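Adenine phosphoribosyltransferase (Leishmania donovani, PDB 1QB7) probably catalyses the conversion of adenine and 5-phospho-alpha-D-ribose 1-diphosphate to AMP and diphosphate, a purine-salvage step. Local coordinates at residues A[134-138]-A[161-166]; A[18-23]-A[202-207]. One frame throughout, in Å; residues are numbered along the deposited sequence. Where two conformers were deposited one is given.

Contact 1: A[134-138]-A[161-166]; sequences SIGKG and VEASDA
The Schellman motif that ends helix 152-163, with D165 at positive phi (67°), lies against I135, K137 and G138 of the loop leading to strand 140-145. D165 N and A166 N bond back to E162 O and V161 O, closing the helix and leaving D165 O facing the loop. There it takes a weak bond from G138 N, N to O 3.4 Å at 152°, and a CH···O contact from K137 CA, 3.3 Å from D165 O. The side chains of K137 and D165 lie alongside each other, pointing the same way. K137 is fully extended, its CG anti to the backbone N (chi1 177°), which lays its methylenes along the carboxylate: CD is 3.6 Å from D165 OD2. The ammonium runs past, with NZ 4.7 Å from D165 OD2, too far for a salt bridge, though the opposite charges may still attract.

S164 joins in through a water that donates to both I135 O and S164 OG, each at 2.8 Å. S164 OG in turn bonds to L160 O in the last turn of the helix, so the water extends a short polar relay from helix to loop. Deeper in, I135 CG2 touches A166 CB at 3.6 Å, while CD1, on the other branch, reaches towards V161.

I135 and V161 both pack on V141 of strand 140-145, and V161 also on L143. D165 meets H234 of the second subunit, placing the helix end beside both the large mixed sheet and the dimer partner.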
loop_
_atom_site.group_PDB
_atom_site.type_symbol
_atom_site.label_atom_id
_atom_site.label_comp_id
_atom_site.label_asym_id
_atom_site.label_seq_id
_atom_site.Cartn_x
_atom_site.Cartn_y
_atom_site.Cartn_z
ATOM N N SER A 134 16.792 -7.755 -3.064
ATOM C CA SER A 134 16.190 -6.435 -2.902
ATOM C C SER A 134 16.914 -5.706 -1.764
ATOM O O SER A 134 16.909 -4.479 -1.695
ATOM C CB SER A 134 14.685 -6.545 -2.620
ATOM O OG SER A 134 14.426 -7.372 -1.503
ATOM N N ILE A 135 17.486 -6.484 -0.850
ATOM C CA ILE A 135 18.264 -5.955 0.259
ATOM C C ILE A 135 19.552 -6.753 0.252
ATOM O O ILE A 135 19.534 -7.981 0.195
ATOM C CB ILE A 135 17.564 -6.103 1.644
ATOM C CG1 ILE A 135 16.154 -5.516 1.610
ATOM C CG2 ILE A 135 18.407 -5.515 2.734
ATOM C CD1 ILE A 135 15.316 -5.901 2.807
ATOM N N GLY A 136 20.677 -6.056 0.252
ATOM C CA GLY A 136 21.947 -6.751 0.222
ATOM C C GLY A 136 22.709 -6.699 1.523
ATOM O O GLY A 136 22.240 -6.140 2.515
ATOM N N LYS A 137 23.885 -7.317 1.509
ATOM C CA LYS A 137 24.771 -7.347 2.660
ATOM C C LYS A 137 25.111 -5.914 3.035
ATOM O O LYS A 137 25.355 -5.074 2.164
ATOM C CB LYS A 137 26.051 -8.106 2.300
ATOM C CG LYS A 137 27.107 -8.147 3.390
ATOM C CD LYS A 137 28.278 -9.000 2.934
ATOM C CE LYS A 137 29.359 -9.094 3.994
ATOM N NZ LYS A 137 30.533 -9.867 3.479
ATOM N N GLY A 138 25.069 -5.624 4.330
ATOM C CA GLY A 138 25.378 -4.284 4.783
ATOM C C GLY A 138 24.198 -3.331 4.862
ATOM O O GLY A 138 24.332 -2.250 5.436
ATOM N N VAL A 161 15.280 -10.089 6.587
ATOM C CA VAL A 161 16.407 -9.158 6.630
ATOM C C VAL A 161 17.690 -9.895 7.048
ATOM O O VAL A 161 18.740 -9.708 6.440
ATOM C CB VAL A 161 16.125 -7.959 7.576
ATOM C CG1 VAL A 161 17.359 -7.076 7.692
ATOM C CG2 VAL A 161 14.955 -7.137 7.054
ATOM N N GLU A 162 17.595 -10.760 8.057
ATOM C CA GLU A 162 18.759 -11.528 8.510
ATOM C C GLU A 162 19.271 -12.438 7.393
ATOM O O GLU A 162 20.469 -12.489 7.136
ATOM C CB GLU A 162 18.433 -12.378 9.754
ATOM C CG GLU A 162 19.445 -13.466 10.084
ATOM C CD GLU A 162 19.035 -14.300 11.282
ATOM O OE1 GLU A 162 17.829 -14.603 11.429
ATOM O OE2 GLU A 162 19.928 -14.656 12.077
ATOM N N ALA A 163 18.358 -13.151 6.736
ATOM C CA ALA A 163 18.721 -14.056 5.650
ATOM C C ALA A 163 19.392 -13.310 4.498
ATOM O O ALA A 163 20.181 -13.890 3.747
ATOM C CB ALA A 163 17.495 -14.799 5.156
ATOM N N SER A 164 19.071 -12.025 4.362
ATOM C CA SER A 164 19.645 -11.181 3.318
ATOM C C SER A 164 21.026 -10.662 3.704
ATOM O O SER A 164 21.649 -9.908 2.950
ATOM C CB SER A 164 18.724 -10.000 3.043
ATOM O OG SER A 164 17.513 -10.442 2.475
ATOM N N ASP A 165 21.492 -11.066 4.885
ATOM C CA ASP A 165 22.793 -10.658 5.408
ATOM C C ASP A 165 22.786 -9.154 5.716
ATOM O O ASP A 165 23.802 -8.470 5.584
ATOM C CB ASP A 165 23.906 -11.016 4.404
ATOM C CG ASP A 165 25.266 -11.225 5.065
ATOM O OD1 ASP A 165 25.383 -11.057 6.298
ATOM O OD2 ASP A 165 26.225 -11.576 4.341
ATOM N N ALA A 166 21.626 -8.654 6.132
ATOM C CA ALA A 166 21.447 -7.241 6.466
ATOM C C ALA A 166 21.024 -7.115 7.927
ATOM O O ALA A 166 20.793 -8.117 8.601
ATOM C CB ALA A 166 20.384 -6.619 5.559
HETATM O O HOH W 1 17.856 -10.141 -0.296
#

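Contact 2: A[18-23]-A[202-207]; sequences LSQLLK and LLSDDA
Helix 17-25 and segment 202-207 run side by side for a short way, the CA atoms of S19 and L203 5.9 Å apart and those of K23 and A207 6.5 Å. L202 reaches to the helix from the corner where the chain leaves strand 199-201. Its CB meets L22 CD1 at 3.5 Å, closer than carbons usually pack, and its CD1 lies 4.0 Å from L18 CD2; both helix leucines cross it at a slant. L203 has CG anti to its backbone N (chi1 -170°), which sends the branch point out to the helix. There CD1 rests 3.6 Å from S19 O, while CD2 packs against L22 CB and the backbone N of K23.

Strand 203-204 edges the small parallel sheet it forms with 147-148 and 175-176 in this type I phosphoribosyltransferase fold, and the helix covers that edge along with the corner. Beside the leucines a water bridges the two segments, accepting from S19 OG at 2.8 Å and donating to L202 O at 2.7 Å.

Farther along, the K23 chain runs straight until chi4 (65°) bends the ammonium onto A207 O. The bond from K23 NZ to A207 O is 2.7 Å long and lies in the carbonyl plane, on a lone pair. In the same short 3-10 turn, D205 O accepts from R40 NH2, and R40 is a residue of the AMP site; L18 and L22 pack in turn on helix 51-67.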
loop_
_atom_site.group_PDB
_atom_site.type_symbol
_atom_site.label_atom_id
_atom_site.label_comp_id
_atom_site.label_asym_id
_atom_site.label_seq_id
_atom_site.Cartn_x
_atom_site.Cartn_y
_atom_site.Cartn_z
ATOM N N LEU A 18 2.268 14.787 17.498
ATOM C CA LEU A 18 1.925 13.635 16.668
ATOM C C LEU A 18 1.095 12.607 17.444
ATOM O O LEU A 18 0.131 12.045 16.912
ATOM C CB LEU A 18 3.194 12.976 16.110
ATOM C CG LEU A 18 3.037 11.626 15.391
ATOM C CD1 LEU A 18 2.031 11.720 14.243
ATOM C CD2 LEU A 18 4.389 11.165 14.884
ATOM N N SER A 19 1.484 12.353 18.690
ATOM C CA SER A 19 0.774 11.404 19.541
ATOM C C SER A 19 -0.655 11.877 19.785
ATOM O O SER A 19 -1.608 11.089 19.770
ATOM C CB SER A 19 1.502 11.257 20.874
ATOM O OG SER A 19 0.757 10.457 21.768
ATOM N N GLN A 20 -0.783 13.179 20.002
ATOM C CA GLN A 20 -2.060 13.825 20.249
ATOM C C GLN A 20 -2.953 13.746 19.018
ATOM O O GLN A 20 -4.142 13.466 19.122
ATOM C CB GLN A 20 -1.826 15.296 20.601
ATOM C CG GLN A 20 -1.022 15.526 21.867
ATOM C CD GLN A 20 -1.857 15.360 23.109
ATOM O OE1 GLN A 20 -2.186 16.340 23.777
ATOM N NE2 GLN A 20 -2.224 14.116 23.425
ATOM N N LEU A 21 -2.366 14.010 17.855
ATOM C CA LEU A 21 -3.088 13.995 16.591
ATOM C C LEU A 21 -3.599 12.594 16.269
ATOM O O LEU A 21 -4.711 12.432 15.773
ATOM C CB LEU A 21 -2.173 14.523 15.484
ATOM C CG LEU A 21 -2.774 15.053 14.184
ATOM C CD1 LEU A 21 -3.977 15.931 14.451
ATOM C CD2 LEU A 21 -1.704 15.834 13.451
ATOM N N LEU A 22 -2.786 11.587 16.571
ATOM C CA LEU A 22 -3.154 10.194 16.334
ATOM C C LEU A 22 -4.314 9.784 17.230
ATOM O O LEU A 22 -5.244 9.112 16.787
ATOM C CB LEU A 22 -1.957 9.274 16.582
ATOM C CG LEU A 22 -0.880 9.289 15.502
ATOM C CD1 LEU A 22 0.367 8.573 15.990
ATOM C CD2 LEU A 22 -1.421 8.637 14.245
ATOM N N LYS A 23 -4.256 10.201 18.492
ATOM C CA LYS A 23 -5.304 9.888 19.457
ATOM C C LYS A 23 -6.627 10.537 19.019
ATOM O O LYS A 23 -7.702 9.966 19.192
ATOM C CB LYS A 23 -4.876 10.393 20.835
ATOM C CG LYS A 23 -5.858 10.162 21.965
ATOM C CD LYS A 23 -5.334 10.857 23.216
ATOM C CE LYS A 23 -6.331 10.858 24.364
ATOM N NZ LYS A 23 -6.632 9.493 24.877
ATOM N N LEU A 202 4.142 4.922 17.638
ATOM C CA LEU A 202 3.758 6.318 17.802
ATOM C C LEU A 202 2.583 6.490 18.771
ATOM O O LEU A 202 2.418 7.555 19.371
ATOM C CB LEU A 202 3.422 6.934 16.444
ATOM C CG LEU A 202 4.500 6.774 15.365
ATOM C CD1 LEU A 202 3.987 7.310 14.042
ATOM C CD2 LEU A 202 5.786 7.478 15.786
ATOM N N LEU A 203 1.788 5.437 18.934
ATOM C CA LEU A 203 0.638 5.474 19.827
ATOM C C LEU A 203 0.292 4.076 20.327
ATOM O O LEU A 203 0.431 3.097 19.600
ATOM C CB LEU A 203 -0.582 6.060 19.109
ATOM C CG LEU A 203 -1.797 6.367 19.994
ATOM C CD1 LEU A 203 -1.544 7.652 20.771
ATOM C CD2 LEU A 203 -3.063 6.508 19.161
ATOM N N SER A 204 -0.130 3.991 21.586
ATOM C CA SER A 204 -0.543 2.728 22.185
ATOM C C SER A 204 -2.065 2.677 22.094
ATOM O O SER A 204 -2.725 3.696 22.285
ATOM C CB SER A 204 -0.134 2.670 23.658
ATOM O OG SER A 204 -0.819 1.622 24.322
ATOM N N ASP A 205 -2.632 1.505 21.830
ATOM C CA ASP A 205 -4.088 1.426 21.744
ATOM C C ASP A 205 -4.752 1.755 23.088
ATOM O O ASP A 205 -5.954 1.990 23.145
ATOM C CB ASP A 205 -4.558 0.072 21.195
ATOM C CG ASP A 205 -4.492 -1.032 22.220
ATOM O OD1 ASP A 205 -3.488 -1.096 22.965
ATOM O OD2 ASP A 205 -5.445 -1.843 22.266
ATOM N N ASP A 206 -3.958 1.794 24.159
ATOM C CA ASP A 206 -4.481 2.144 25.475
ATOM C C ASP A 206 -4.912 3.602 25.479
ATOM O O ASP A 206 -5.696 4.020 26.329
ATOM C CB ASP A 206 -3.440 1.898 26.568
ATOM C CG ASP A 206 -3.979 2.188 27.972
ATOM O OD1 ASP A 206 -5.025 1.605 28.341
ATOM O OD2 ASP A 206 -3.376 3.010 28.699
ATOM N N ALA A 207 -4.405 4.368 24.518
ATOM C CA ALA A 207 -4.752 5.774 24.395
ATOM C C ALA A 207 -6.108 5.942 23.717
ATOM O O ALA A 207 -6.710 7.012 23.780
ATOM C CB ALA A 207 -3.687 6.508 23.614
HETATM O O HOH W 2 2.132 7.994 21.979
#

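How the contacts relate
Both segments of contact 1 fall in the sequence between the two segments of contact 2, yet the centre of the chain lies between the contacts, whose centres are 32 Å apart and nearest atoms about 19 Å. Each can be placed relative to the active site. Helix 152-163, whose far end makes contact 1, carries T153 in its first turn, and T153 and D145 make up the magnesium site; the side chain of V161 is about 14 Å from that metal. Contact 2 is nearer the base: the L203 side chain is about 11 Å from the adenine and about 8 Å from that of A42, and the A207 side chain is about 8 Å from that of R40.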